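Protein virC2 (Agrobacterium tumefaciens, PDB 2RH3) probably binds DNA through a C-terminal ribbon-helix-helix fold, the part present here, and enhances T-DNA transfer and virulence in crown gall tumour formation. Local coordinates at residues I1-P9 with R98-L109; P9-I17 with F112-S121. All coordinates share one frame; numbering follows the deposited sequence.

Interaction 1 of 2, residues I1-P9 with R98-L109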
ATOM      1  N   ILE A   1      12.636  12.440  -3.448  1.00 37.00           N
ATOM      2  CA  ILE A   1      12.232  12.262  -4.876  1.00 36.96           C
ATOM      3  C   ILE A   1      10.796  11.746  -5.009  1.00 36.74           C
ATOM      4  O   ILE A   1      10.218  11.230  -4.049  1.00 36.86           O
ATOM      5  CB  ILE A   1      13.193  11.316  -5.649  1.00 36.96           C
ATOM      6  CG1 ILE A   1      13.262   9.932  -4.984  1.00 37.54           C
ATOM      7  CG2 ILE A   1      14.577  11.956  -5.786  1.00 37.24           C
ATOM      8  CD1 ILE A   1      13.625   8.804  -5.937  1.00 38.41           C
ATOM      9  N   GLN A   2      10.239  11.888  -6.209  1.00 36.39           N
ATOM     10  CA  GLN A   2       8.897  11.405  -6.508  1.00 35.94           C
ATOM     11  C   GLN A   2       8.940   9.915  -6.828  1.00 35.57           C
ATOM     12  O   GLN A   2       9.662   9.485  -7.730  1.00 35.59           O
ATOM     13  CB  GLN A   2       8.295  12.185  -7.682  0.50 36.05           C
ATOM     14  CG  GLN A   2       6.815  11.906  -7.930  0.50 35.72           C
ATOM     15  CD  GLN A   2       6.256  12.675  -9.114  0.50 35.94           C
ATOM     16  OE1 GLN A   2       6.915  12.830 -10.142  0.50 36.31           O
ATOM     17  NE2 GLN A   2       5.025  13.153  -8.976  0.50 35.97           N
ATOM     18  N   VAL A   3       8.161   9.140  -6.075  1.00 35.08           N
ATOM     19  CA  VAL A   3       8.042   7.703  -6.286  1.00 34.42           C
ATOM     20  C   VAL A   3       6.653   7.396  -6.831  1.00 34.05           C
ATOM     21  O   VAL A   3       5.640   7.840  -6.278  1.00 33.77           O
ATOM     22  CB  VAL A   3       8.315   6.912  -4.973  1.00 34.53           C
ATOM     23  CG1 VAL A   3       8.068   5.414  -5.154  1.00 34.70           C
ATOM     24  CG2 VAL A   3       9.740   7.159  -4.499  1.00 34.83           C
ATOM     25  N   PHE A   4       6.615   6.653  -7.931  1.00 33.26           N
ATOM     26  CA  PHE A   4       5.360   6.238  -8.525  1.00 32.83           C
ATOM     27  C   PHE A   4       4.931   4.908  -7.918  1.00 31.73           C
ATOM     28  O   PHE A   4       5.760   4.012  -7.714  1.00 31.74           O
ATOM     29  CB  PHE A   4       5.456   6.216 -10.054  1.00 33.55           C
ATOM     30  CG  PHE A   4       5.669   7.586 -10.655  1.00 34.57           C
ATOM     31  CD1 PHE A   4       4.583   8.394 -10.988  1.00 35.49           C
ATOM     32  CD2 PHE A   4       6.959   8.082 -10.850  1.00 35.67           C
ATOM     33  CE1 PHE A   4       4.778   9.675 -11.521  1.00 36.07           C
ATOM     34  CE2 PHE A   4       7.165   9.357 -11.383  1.00 36.26           C
ATOM     35  CZ  PHE A   4       6.074  10.155 -11.720  1.00 35.79           C
ATOM     36  N   LEU A   5       3.641   4.823  -7.594  1.00 29.43           N
ATOM     37  CA  LEU A   5       3.074   3.755  -6.774  1.00 28.07           C
ATOM     38  C   LEU A   5       1.825   3.170  -7.425  1.00 26.74           C
ATOM     39  O   LEU A   5       1.144   3.840  -8.194  1.00 26.29           O
ATOM     40  CB  LEU A   5       2.677   4.329  -5.410  1.00 28.28           C
ATOM     41  CG  LEU A   5       3.758   5.114  -4.665  1.00 28.71           C
ATOM     42  CD1 LEU A   5       3.125   6.222  -3.834  1.00 31.13           C
ATOM     43  CD2 LEU A   5       4.599   4.181  -3.801  1.00 28.98           C
ATOM     44  N   SER A   6       1.519   1.922  -7.097  1.00 25.81           N
ATOM     45  CA  SER A   6       0.326   1.269  -7.617  1.00 25.19           C
ATOM     46  C   SER A   6      -0.133   0.188  -6.661  1.00 24.24           C
ATOM     47  O   SER A   6       0.678  -0.430  -5.975  1.00 23.64           O
ATOM     48  CB  SER A   6       0.569   0.686  -9.014  1.00 25.26           C
ATOM     49  OG  SER A   6       1.576  -0.306  -8.992  1.00 26.35           O
ATOM     50  N   ALA A   7      -1.446  -0.020  -6.598  1.00 23.30           N
ATOM     51  CA  ALA A   7      -2.010  -1.044  -5.728  1.00 22.53           C
ATOM     52  C   ALA A   7      -3.385  -1.468  -6.202  1.00 22.30           C
ATOM     53  O   ALA A   7      -4.061  -0.723  -6.905  1.00 22.70           O
ATOM     54  CB  ALA A   7      -2.097  -0.536  -4.296  1.00 23.21           C
ATOM     55  N   ARG A   8      -3.786  -2.671  -5.807  1.00 22.82           N
ATOM     56  CA  ARG A   8      -5.125  -3.187  -6.113  1.00 22.45           C
ATOM     57  C   ARG A   8      -6.027  -3.052  -4.893  1.00 21.85           C
ATOM     58  O   ARG A   8      -5.594  -3.272  -3.776  1.00 21.33           O
ATOM     59  CB  ARG A   8      -5.051  -4.670  -6.453  1.00 23.64           C
ATOM     60  CG  ARG A   8      -4.368  -5.015  -7.751  1.00 26.05           C
ATOM     61  CD  ARG A   8      -4.491  -6.503  -7.993  1.00 29.76           C
ATOM     62  NE  ARG A   8      -3.956  -6.882  -9.297  1.00 33.33           N
ATOM     63  CZ  ARG A   8      -4.648  -6.850 -10.432  1.00 33.28           C
ATOM     64  NH1 ARG A   8      -5.914  -6.450 -10.444  1.00 35.26           N
ATOM     65  NH2 ARG A   8      -4.063  -7.215 -11.562  0.50 34.13           N
ATOM     66  N   PRO A   9      -7.310  -2.730  -5.103  1.00 21.35           N
ATOM     67  CA  PRO A   9      -8.203  -2.744  -3.947  1.00 21.65           C
ATOM     68  C   PRO A   9      -8.276  -4.123  -3.269  1.00 21.79           C
ATOM     69  O   PRO A   9      -8.153  -5.162  -3.950  1.00 22.29           O
ATOM     70  CB  PRO A   9      -9.557  -2.360  -4.554  1.00 22.39           C
ATOM     71  CG  PRO A   9      -9.200  -1.573  -5.797  1.00 22.04           C
ATOM     72  CD  PRO A   9      -8.000  -2.298  -6.334  1.00 22.22           C
ATOM     73  N   ARG A  98       8.484   0.722 -11.549  1.00 23.19           N
ATOM     74  CA  ARG A  98       7.059   0.372 -11.440  1.00 23.63           C
ATOM     75  C   ARG A  98       6.849  -0.803 -10.485  1.00 22.83           C
ATOM     76  O   ARG A  98       5.965  -0.757  -9.631  1.00 22.64           O
ATOM     77  CB  ARG A  98       6.459   0.043 -12.822  1.00 24.08           C
ATOM     78  CG  ARG A  98       4.976  -0.325 -12.783  1.00 27.20           C
ATOM     79  CD  ARG A  98       4.553  -1.312 -13.884  1.00 31.92           C
ATOM     80  NE  ARG A  98       5.269  -2.594 -13.839  1.00 35.49           N
ATOM     81  CZ  ARG A  98       5.182  -3.504 -12.864  1.00 36.90           C
ATOM     82  NH1 ARG A  98       4.415  -3.301 -11.790  1.00 37.84           N
ATOM     83  NH2 ARG A  98       5.884  -4.626 -12.961  1.00 37.85           N
ATOM     84  N   ALA A  99       7.669  -1.842 -10.623  1.00 21.67           N
ATOM     85  CA  ALA A  99       7.581  -3.012  -9.753  1.00 21.32           C
ATOM     86  C   ALA A  99       7.896  -2.647  -8.302  1.00 21.32           C
ATOM     87  O   ALA A  99       7.215  -3.109  -7.383  1.00 21.22           O
ATOM     88  CB  ALA A  99       8.499  -4.127 -10.236  1.00 21.71           C
ATOM     89  N   PHE A 100       8.911  -1.804  -8.101  1.00 21.27           N
ATOM     90  CA  PHE A 100       9.238  -1.313  -6.762  1.00 21.54           C
ATOM     91  C   PHE A 100       8.078  -0.530  -6.137  1.00 21.79           C
ATOM     92  O   PHE A 100       7.721  -0.761  -4.971  1.00 21.20           O
ATOM     93  CB  PHE A 100      10.543  -0.483  -6.764  1.00 21.76           C
ATOM     94  CG  PHE A 100      10.772   0.277  -5.483  1.00 22.52           C
ATOM     95  CD1 PHE A 100      10.630   1.662  -5.448  1.00 23.99           C
ATOM     96  CD2 PHE A 100      11.085  -0.395  -4.302  1.00 23.82           C
ATOM     97  CE1 PHE A 100      10.812   2.372  -4.256  1.00 24.75           C
ATOM     98  CE2 PHE A 100      11.273   0.306  -3.101  1.00 23.89           C
ATOM     99  CZ  PHE A 100      11.137   1.691  -3.081  1.00 23.67           C
ATOM    100  N   GLY A 101       7.481   0.376  -6.913  1.00 21.94           N
ATOM    101  CA  GLY A 101       6.337   1.181  -6.439  1.00 22.30           C
ATOM    102  C   GLY A 101       5.112   0.358  -6.080  1.00 22.57           C
ATOM    103  O   GLY A 101       4.386   0.677  -5.132  1.00 22.28           O
ATOM    104  N   HIS A 102       4.888  -0.717  -6.825  1.00 22.29           N
ATOM    105  CA  HIS A 102       3.816  -1.649  -6.503  1.00 22.58           C
ATOM    106  C   HIS A 102       4.093  -2.338  -5.172  1.00 21.84           C
ATOM    107  O   HIS A 102       3.197  -2.439  -4.334  1.00 22.07           O
ATOM    108  CB  HIS A 102       3.638  -2.686  -7.605  1.00 23.14           C
ATOM    109  CG  HIS A 102       2.548  -3.676  -7.328  1.00 26.93           C
ATOM    110  ND1 HIS A 102       1.210  -3.349  -7.371  1.00 29.50           N
ATOM    111  CD2 HIS A 102       2.602  -4.996  -7.023  1.00 30.47           C
ATOM    112  CE1 HIS A 102       0.486  -4.418  -7.090  1.00 29.44           C
ATOM    113  NE2 HIS A 102       1.307  -5.429  -6.866  1.00 31.47           N
ATOM    114  N   LYS A 103       5.340  -2.781  -4.974  1.00 20.87           N
ATOM    115  CA  LYS A 103       5.742  -3.453  -3.733  1.00 20.43           C
ATOM    116  C   LYS A 103       5.599  -2.526  -2.537  1.00 20.50           C
ATOM    117  O   LYS A 103       5.089  -2.930  -1.479  1.00 20.12           O
ATOM    118  CB  LYS A 103       7.194  -3.960  -3.831  1.00 20.68           C
ATOM    119  CG  LYS A 103       7.330  -5.164  -4.734  1.00 21.89           C
ATOM    120  CD  LYS A 103       8.727  -5.770  -4.616  1.00 25.23           C
ATOM    121  CE  LYS A 103       8.996  -6.784  -5.714  1.00 28.33           C
ATOM    122  NZ  LYS A 103       8.090  -7.969  -5.646  1.00 32.36           N
ATOM    123  N   LEU A 104       6.039  -1.281  -2.721  1.00 20.52           N
ATOM    124  CA  LEU A 104       6.017  -0.287  -1.647  1.00 21.23           C
ATOM    125  C   LEU A 104       4.577   0.055  -1.257  1.00 21.36           C
ATOM    126  O   LEU A 104       4.227  -0.004  -0.070  1.00 21.31           O
ATOM    127  CB  LEU A 104       6.781   0.977  -2.061  1.00 21.42           C
ATOM    128  CG  LEU A 104       6.873   2.095  -1.005  1.00 22.95           C
ATOM    129  CD1 LEU A 104       7.510   1.587   0.283  1.00 25.56           C
ATOM    130  CD2 LEU A 104       7.609   3.313  -1.523  1.00 22.50           C
ATOM    131  N   ALA A 105       3.747   0.381  -2.244  1.00 21.38           N
ATOM    132  CA  ALA A 105       2.335   0.714  -1.958  1.00 21.59           C
ATOM    133  C   ALA A 105       1.600  -0.456  -1.331  1.00 21.86           C
ATOM    134  O   ALA A 105       0.856  -0.288  -0.355  1.00 21.47           O
ATOM    135  CB  ALA A 105       1.622   1.173  -3.218  1.00 21.90           C
ATOM    136  N   THR A 106       1.820  -1.650  -1.880  1.00 22.08           N
ATOM    137  CA  THR A 106       1.143  -2.841  -1.397  1.00 22.33           C
ATOM    138  C   THR A 106       1.506  -3.145   0.064  1.00 21.94           C
ATOM    139  O   THR A 106       0.627  -3.463   0.868  1.00 22.00           O
ATOM    140  CB  THR A 106       1.380  -4.042  -2.345  1.00 22.70           C
ATOM    141  OG1 THR A 106       0.801  -3.736  -3.626  1.00 24.31           O
ATOM    142  CG2 THR A 106       0.749  -5.311  -1.783  1.00 23.99           C
ATOM    143  N   ALA A 107       2.788  -3.020   0.405  1.00 21.40           N
ATOM    144  CA  ALA A 107       3.237  -3.205   1.786  1.00 20.40           C
ATOM    145  C   ALA A 107       2.642  -2.161   2.730  1.00 20.43           C
ATOM    146  O   ALA A 107       2.233  -2.495   3.833  1.00 20.83           O
ATOM    147  CB  ALA A 107       4.771  -3.170   1.868  1.00 21.38           C
ATOM    148  N   ALA A 108       2.614  -0.909   2.292  1.00 19.82           N
ATOM    149  CA  ALA A 108       2.064   0.177   3.099  1.00 19.42           C
ATOM    150  C   ALA A 108       0.589  -0.107   3.431  1.00 19.39           C
ATOM    151  O   ALA A 108       0.139   0.042   4.573  1.00 19.07           O
ATOM    152  CB  ALA A 108       2.228   1.490   2.364  1.00 19.56           C
ATOM    153  N   LEU A 109      -0.149  -0.551   2.428  1.00 19.51           N
ATOM    154  CA  LEU A 109      -1.562  -0.888   2.626  1.00 19.80           C
ATOM    155  C   LEU A 109      -1.737  -2.137   3.477  1.00 20.09           C
ATOM    156  O   LEU A 109      -2.603  -2.185   4.340  1.00 19.77           O
ATOM    157  CB  LEU A 109      -2.253  -1.046   1.273  1.00 19.73           C
ATOM    158  CG  LEU A 109      -2.488   0.250   0.506  1.00 20.98           C
ATOM    159  CD1 LEU A 109      -2.858  -0.094  -0.945  1.00 21.31           C
ATOM    160  CD2 LEU A 109      -3.580   1.107   1.160  1.00 21.99           C
TER
HETATM  161  O   HOH W   1       4.040   1.100  -9.471  1.00 30.67           O
HETATM  162  O   HOH W   2       1.780  -2.450 -10.900  1.00 49.24           O
HETATM  163  O   HOH W   3      -1.754  -4.204  -4.346  1.00 30.98           O
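Ser6 lays its OG over the CB of His102 at 3.4 Å, and ND1 of the imidazole lies near both oxygens of that serine. His102 ND1 gives a weak, bent bond to Ser6 O (3.3 Å, N-H...O angle 127°), and it forms a weak pair with Ser6 OG in which either atom could be the donor. Better placed is the CA-H of His102, which points almost straight at Ser6 O. With chi1 62°, Ser6 OG sits between its own backbone N and carbonyl carbon; there it meets two waters, one donating to Arg98 O, the other weakly bound by Arg98 NH1. Thr106 OG1 stands above one face of the imidazole, toward its rim, while donating to His102 O, and a third water ties it to Arg8 N. Where the two backbones come closest there is no side chain: Gly101 CA comes to 3.2 Å from Phe4 O, a CA-H...O contact, and the segment axes approach to 5.8 Å at 61°. Apolar groups fill in on the other flank of this line. Leu5 CD2 touches Leu104 CD2 at 3.9 Å, the two side chains crossing at a slant, Leu5 CB faces Ala105 CB, and Val3 CG1 meets both Phe100 CE1 and Leu104 CD2. Further along, Ala7 CB is wedged tightly against Leu109 CD1 (3.5 Å). Strand 2-7 pairs antiparallel with strand 71-76, so this contact seats a two-stranded ribbon on a helix, packing consistent with the ribbon-helix-helix fold of the VirC2 C-terminal domain.

Interaction 2 of 2, residues P9-I17 with F112-S121; sequences PPAPEVSKI and FFAREKATNS
Phe112, in the last turns of helix 97-118, is met obliquely at its CZ by Ile17 CD1 at 3.7 Å. Phe113 follows: Pro10 CG meets its CZ at 3.8 Å, with the two side chains nearly at right angles, Val14 CG1 reaches CD2, and Ser15 CB packs against CD1 at 3.6 Å. The Phe113 carbonyl and that of Val14 are bridged by one water that donates to both. One turn later Glu116 extends beyond CG to bring its carboxylate to the start of helix 16-21. Its OE1 takes the Ser15 OG proton through the syn lone pair (2.6 Å), and OE2 accepts the N-H of Ile17 on the syn side (3.0 Å, N-H...O angle 160°), 20° out of the carboxylate plane. Two bonds thus fix the rotation of this buried group, and the amino end of the helix would be expected to stabilise its negative charge. Ser15 is the N-cap; its OG, swung opposite its own backbone N (chi1 174°), also bonds to Tyr18 N. Asn120, at positive phi, closes helix 97-118 in a Schellman motif, and Ser121 then lies alongside the Lys16 chain, OG 3.5 Å from Lys16 CD, with waters linking OG to Lys16 N and, weakly, to NZ. Phe113 also meets Tyr58 edge-to-face, while Phe112 and Ile17 both lean on Ile34, so the end of helix 97-118 meets helices 16-21 and 27-47 together.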
ATOM      1  N   PRO A   9      -7.310  -2.730  -5.103  1.00 21.35           N
ATOM      2  CA  PRO A   9      -8.203  -2.744  -3.947  1.00 21.65           C
ATOM      3  C   PRO A   9      -8.276  -4.123  -3.269  1.00 21.79           C
ATOM      4  O   PRO A   9      -8.153  -5.162  -3.950  1.00 22.29           O
ATOM      5  CB  PRO A   9      -9.557  -2.360  -4.554  1.00 22.39           C
ATOM      6  CG  PRO A   9      -9.200  -1.573  -5.797  1.00 22.04           C
ATOM      7  CD  PRO A   9      -8.000  -2.298  -6.334  1.00 22.22           C
ATOM      8  N   PRO A  10      -8.471  -4.139  -1.939  1.00 21.88           N
ATOM      9  CA  PRO A  10      -8.563  -5.393  -1.213  1.00 22.39           C
ATOM     10  C   PRO A  10      -9.891  -6.103  -1.486  1.00 22.57           C
ATOM     11  O   PRO A  10     -10.871  -5.472  -1.942  1.00 22.20           O
ATOM     12  CB  PRO A  10      -8.494  -4.948   0.252  1.00 22.21           C
ATOM     13  CG  PRO A  10      -9.087  -3.581   0.248  1.00 21.54           C
ATOM     14  CD  PRO A  10      -8.634  -2.972  -1.046  1.00 21.95           C
ATOM     15  N   ALA A  11      -9.923  -7.401  -1.185  1.00 22.56           N
ATOM     16  CA  ALA A  11     -11.161  -8.176  -1.178  1.00 23.04           C
ATOM     17  C   ALA A  11     -12.123  -7.669  -0.099  1.00 23.36           C
ATOM     18  O   ALA A  11     -11.689  -7.098   0.899  1.00 22.46           O
ATOM     19  CB  ALA A  11     -10.845  -9.643  -0.934  1.00 23.33           C
ATOM     20  N   PRO A  12     -13.442  -7.889  -0.287  1.00 24.05           N
ATOM     21  CA  PRO A  12     -14.347  -7.529   0.792  1.00 24.67           C
ATOM     22  C   PRO A  12     -13.976  -8.166   2.121  1.00 24.67           C
ATOM     23  O   PRO A  12     -13.449  -9.287   2.160  1.00 25.66           O
ATOM     24  CB  PRO A  12     -15.702  -8.058   0.301  1.00 24.34           C
ATOM     25  CG  PRO A  12     -15.596  -8.000  -1.157  1.00 24.92           C
ATOM     26  CD  PRO A  12     -14.173  -8.420  -1.449  1.00 24.41           C
ATOM     27  N   GLU A  13     -14.241  -7.424   3.192  1.00 25.23           N
ATOM     28  CA  GLU A  13     -13.980  -7.819   4.585  1.00 26.13           C
ATOM     29  C   GLU A  13     -12.506  -7.779   5.011  1.00 25.60           C
ATOM     30  O   GLU A  13     -12.198  -8.011   6.187  1.00 26.88           O
ATOM     31  CB  GLU A  13     -14.634  -9.176   4.941  1.00 26.68           C
ATOM     32  CG  GLU A  13     -16.122  -9.294   4.574  1.00 29.64           C
ATOM     33  CD  GLU A  13     -17.071  -8.692   5.608  0.50 31.58           C
ATOM     34  OE1 GLU A  13     -16.657  -7.814   6.397  0.50 33.87           O
ATOM     35  OE2 GLU A  13     -18.253  -9.101   5.622  0.50 33.35           O
ATOM     36  N   VAL A  14     -11.598  -7.471   4.083  1.00 23.91           N
ATOM     37  CA  VAL A  14     -10.183  -7.261   4.428  1.00 22.98           C
ATOM     38  C   VAL A  14     -10.042  -5.971   5.236  1.00 23.06           C
ATOM     39  O   VAL A  14      -9.270  -5.903   6.196  1.00 23.43           O
ATOM     40  CB  VAL A  14      -9.269  -7.208   3.167  1.00 22.58           C
ATOM     41  CG1 VAL A  14      -7.833  -6.720   3.490  1.00 23.29           C
ATOM     42  CG2 VAL A  14      -9.239  -8.575   2.476  1.00 23.41           C
ATOM     43  N   SER A  15     -10.821  -4.970   4.839  1.00 22.15           N
ATOM     44  CA  SER A  15     -10.750  -3.626   5.402  1.00 21.14           C
ATOM     45  C   SER A  15     -12.144  -3.045   5.599  1.00 21.45           C
ATOM     46  O   SER A  15     -12.849  -2.734   4.623  1.00 20.43           O
ATOM     47  CB  SER A  15      -9.963  -2.708   4.458  1.00 21.07           C
ATOM     48  OG  SER A  15     -10.006  -1.377   4.948  1.00 20.47           O
ATOM     49  N   LYS A  16     -12.554  -2.875   6.855  1.00 21.40           N
ATOM     50  CA  LYS A  16     -13.826  -2.211   7.129  1.00 21.60           C
ATOM     51  C   LYS A  16     -13.802  -0.770   6.629  1.00 20.95           C
ATOM     52  O   LYS A  16     -14.808  -0.261   6.131  1.00 19.93           O
ATOM     53  CB  LYS A  16     -14.178  -2.252   8.612  1.00 23.04           C
ATOM     54  CG  LYS A  16     -14.529  -3.644   9.128  1.00 25.82           C
ATOM     55  CD  LYS A  16     -14.789  -3.589  10.627  1.00 31.78           C
ATOM     56  CE  LYS A  16     -14.857  -4.980  11.244  1.00 35.42           C
ATOM     57  NZ  LYS A  16     -15.060  -4.886  12.713  1.00 38.51           N
ATOM     58  N   ILE A  17     -12.638  -0.122   6.739  1.00 19.80           N
ATOM     59  CA  ILE A  17     -12.513   1.254   6.245  1.00 19.59           C
ATOM     60  C   ILE A  17     -12.764   1.332   4.745  1.00 18.14           C
ATOM     61  O   ILE A  17     -13.552   2.169   4.274  1.00 18.21           O
ATOM     62  CB  ILE A  17     -11.155   1.895   6.640  1.00 19.37           C
ATOM     63  CG1 ILE A  17     -11.168   2.221   8.138  1.00 21.30           C
ATOM     64  CG2 ILE A  17     -10.917   3.187   5.844  1.00 20.49           C
ATOM     65  CD1 ILE A  17      -9.802   2.600   8.719  1.00 21.51           C
ATOM     66  N   PHE A 112      -1.493  -1.065   6.971  1.00 20.38           N
ATOM     67  CA  PHE A 112      -2.678  -0.311   7.376  1.00 20.21           C
ATOM     68  C   PHE A 112      -3.820  -1.292   7.684  1.00 19.25           C
ATOM     69  O   PHE A 112      -4.493  -1.185   8.718  1.00 19.74           O
ATOM     70  CB  PHE A 112      -3.086   0.641   6.231  1.00 20.09           C
ATOM     71  CG  PHE A 112      -4.261   1.504   6.563  1.00 21.31           C
ATOM     72  CD1 PHE A 112      -4.073   2.805   7.030  1.00 22.85           C
ATOM     73  CD2 PHE A 112      -5.558   1.025   6.403  1.00 21.41           C
ATOM     74  CE1 PHE A 112      -5.178   3.615   7.353  1.00 23.58           C
ATOM     75  CE2 PHE A 112      -6.654   1.818   6.730  1.00 20.70           C
ATOM     76  CZ  PHE A 112      -6.463   3.114   7.192  1.00 21.66           C
ATOM     77  N   PHE A 113      -4.030  -2.258   6.785  1.00 18.55           N
ATOM     78  CA  PHE A 113      -5.099  -3.235   6.954  1.00 18.88           C
ATOM     79  C   PHE A 113      -4.863  -4.152   8.165  1.00 18.87           C
ATOM     80  O   PHE A 113      -5.807  -4.477   8.870  1.00 19.09           O
ATOM     81  CB  PHE A 113      -5.316  -4.074   5.699  1.00 19.01           C
ATOM     82  CG  PHE A 113      -5.657  -3.278   4.453  1.00 18.39           C
ATOM     83  CD1 PHE A 113      -6.457  -2.113   4.509  1.00 19.01           C
ATOM     84  CD2 PHE A 113      -5.210  -3.726   3.211  1.00 20.02           C
ATOM     85  CE1 PHE A 113      -6.763  -1.396   3.338  1.00 20.57           C
ATOM     86  CE2 PHE A 113      -5.527  -3.029   2.043  1.00 21.89           C
ATOM     87  CZ  PHE A 113      -6.297  -1.857   2.111  1.00 19.57           C
ATOM     88  N   ALA A 114      -3.611  -4.558   8.398  1.00 19.07           N
ATOM     89  CA  ALA A 114      -3.296  -5.400   9.564  1.00 19.46           C
ATOM     90  C   ALA A 114      -3.529  -4.634  10.867  1.00 20.58           C
ATOM     91  O   ALA A 114      -3.982  -5.205  11.870  1.00 20.82           O
ATOM     92  CB  ALA A 114      -1.859  -5.927   9.489  1.00 19.51           C
ATOM     93  N   ARG A 115      -3.235  -3.332  10.837  1.00 20.98           N
ATOM     94  CA  ARG A 115      -3.418  -2.469  12.008  1.00 22.36           C
ATOM     95  C   ARG A 115      -4.910  -2.349  12.305  1.00 22.15           C
ATOM     96  O   ARG A 115      -5.328  -2.434  13.458  1.00 22.06           O
ATOM     97  CB  ARG A 115      -2.790  -1.092  11.773  1.00 22.55           C
ATOM     98  CG  ARG A 115      -2.706  -0.220  13.050  1.00 23.97           C
ATOM     99  CD  ARG A 115      -2.019   1.137  12.778  1.00 25.06           C
ATOM    100  NE  ARG A 115      -0.694   1.020  12.154  1.00 30.38           N
ATOM    101  CZ  ARG A 115       0.448   0.768  12.806  1.00 30.73           C
ATOM    102  NH1 ARG A 115       0.464   0.593  14.125  1.00 33.67           N
ATOM    103  NH2 ARG A 115       1.586   0.691  12.128  1.00 34.41           N
ATOM    104  N   GLU A 116      -5.706  -2.178  11.250  1.00 22.55           N
ATOM    105  CA  GLU A 116      -7.170  -2.182  11.377  1.00 24.07           C
ATOM    106  C   GLU A 116      -7.663  -3.440  12.086  1.00 24.48           C
ATOM    107  O   GLU A 116      -8.410  -3.368  13.050  1.00 24.88           O
ATOM    108  CB  GLU A 116      -7.819  -2.161  10.003  1.00 24.56           C
ATOM    109  CG  GLU A 116      -8.184  -0.830   9.456  1.00 25.69           C
ATOM    110  CD  GLU A 116      -9.092  -0.980   8.237  1.00 23.40           C
ATOM    111  OE1 GLU A 116      -8.552  -1.139   7.130  1.00 22.97           O
ATOM    112  OE2 GLU A 116     -10.337  -0.940   8.401  1.00 26.33           O
ATOM    113  N   LYS A 117      -7.239  -4.594  11.587  1.00 25.20           N
ATOM    114  CA  LYS A 117      -7.661  -5.886  12.119  1.00 26.56           C
ATOM    115  C   LYS A 117      -7.270  -6.026  13.594  1.00 26.37           C
ATOM    116  O   LYS A 117      -8.091  -6.414  14.423  1.00 26.78           O
ATOM    117  CB  LYS A 117      -7.056  -7.010  11.279  1.00 27.11           C
ATOM    118  CG  LYS A 117      -7.662  -8.380  11.517  1.00 30.49           C
ATOM    119  CD  LYS A 117      -7.042  -9.411  10.585  0.50 33.90           C
ATOM    120  CE  LYS A 117      -7.673 -10.794  10.741  1.00 36.67           C
ATOM    121  NZ  LYS A 117      -7.109 -11.570  11.881  1.00 37.96           N
ATOM    122  N   ALA A 118      -6.022  -5.674  13.906  1.00 26.99           N
ATOM    123  CA  ALA A 118      -5.464  -5.780  15.259  1.00 27.02           C
ATOM    124  C   ALA A 118      -6.106  -4.828  16.272  1.00 28.15           C
ATOM    125  O   ALA A 118      -6.045  -5.070  17.480  1.00 28.32           O
ATOM    126  CB  ALA A 118      -3.958  -5.562  15.214  1.00 26.97           C
ATOM    127  N   THR A 119      -6.715  -3.748  15.792  1.00 28.88           N
ATOM    128  CA  THR A 119      -7.334  -2.760  16.683  1.00 30.30           C
ATOM    129  C   THR A 119      -8.865  -2.802  16.628  1.00 32.25           C
ATOM    130  O   THR A 119      -9.528  -1.892  17.125  1.00 33.40           O
ATOM    131  CB  THR A 119      -6.861  -1.319  16.374  1.00 29.85           C
ATOM    132  OG1 THR A 119      -7.168  -0.991  15.011  1.00 29.50           O
ATOM    133  CG2 THR A 119      -5.369  -1.152  16.611  1.00 28.92           C
ATOM    134  N   ASN A 120      -9.413  -3.857  16.024  1.00 33.88           N
ATOM    135  CA  ASN A 120     -10.860  -4.026  15.847  1.00 35.48           C
ATOM    136  C   ASN A 120     -11.480  -2.883  15.049  0.50 36.39           C
ATOM    137  O   ASN A 120     -12.648  -2.522  15.233  0.50 36.67           O
ATOM    138  CB  ASN A 120     -11.573  -4.234  17.196  1.00 35.59           C
ATOM    139  CG  ASN A 120     -11.297  -5.604  17.805  0.50 36.21           C
ATOM    140  OD1 ASN A 120     -10.355  -6.298  17.416  0.50 37.01           O
ATOM    141  ND2 ASN A 120     -12.122  -5.996  18.772  0.50 36.93           N
ATOM    142  N   SER A 121     -10.671  -2.315  14.159  1.00 37.47           N
ATOM    143  CA  SER A 121     -11.141  -1.290  13.250  1.00 38.53           C
ATOM    144  C   SER A 121     -11.732  -0.107  14.013  0.50 38.82           C
ATOM    145  O   SER A 121     -10.995   0.555  14.746  0.50 39.08           O
ATOM    146  CB  SER A 121     -12.134  -1.910  12.272  0.50 38.55           C
ATOM    147  OG  SER A 121     -11.494  -2.945  11.533  1.00 39.79           O
ATOM    148  OXT SER A 121     -12.921   0.219  13.936  0.50 39.19           O
TER
HETATM  149  O   HOH W   4      -8.452  -4.516   8.100  1.00 33.81           O
HETATM  150  O   HOH W   5     -10.944  -4.283   9.008  1.00 26.02           O
HETATM  151  O   HOH W   6     -11.833  -5.254  12.677  1.00 53.47           O

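In the fold
Both interactions draw on helix 97-118, and they show how one long helix can organise an N-terminal segment twice over. Interaction 1 uses its first half to receive strand 2-7; interaction 2 uses its last turns to receive the start of helix 16-21, and the two centres lie about 18 Å apart. Pro9 belongs to both ranges, in the link that leads from strand 2-7 to helix 16-21. Interaction 1 is the more buried, its centre about 6 Å from that of the chain against about 12 Å for interaction 2. Tyr58 bridges them, touching Ala7, Thr106 and Leu109 in the first and Pro10 and Phe113 in the second.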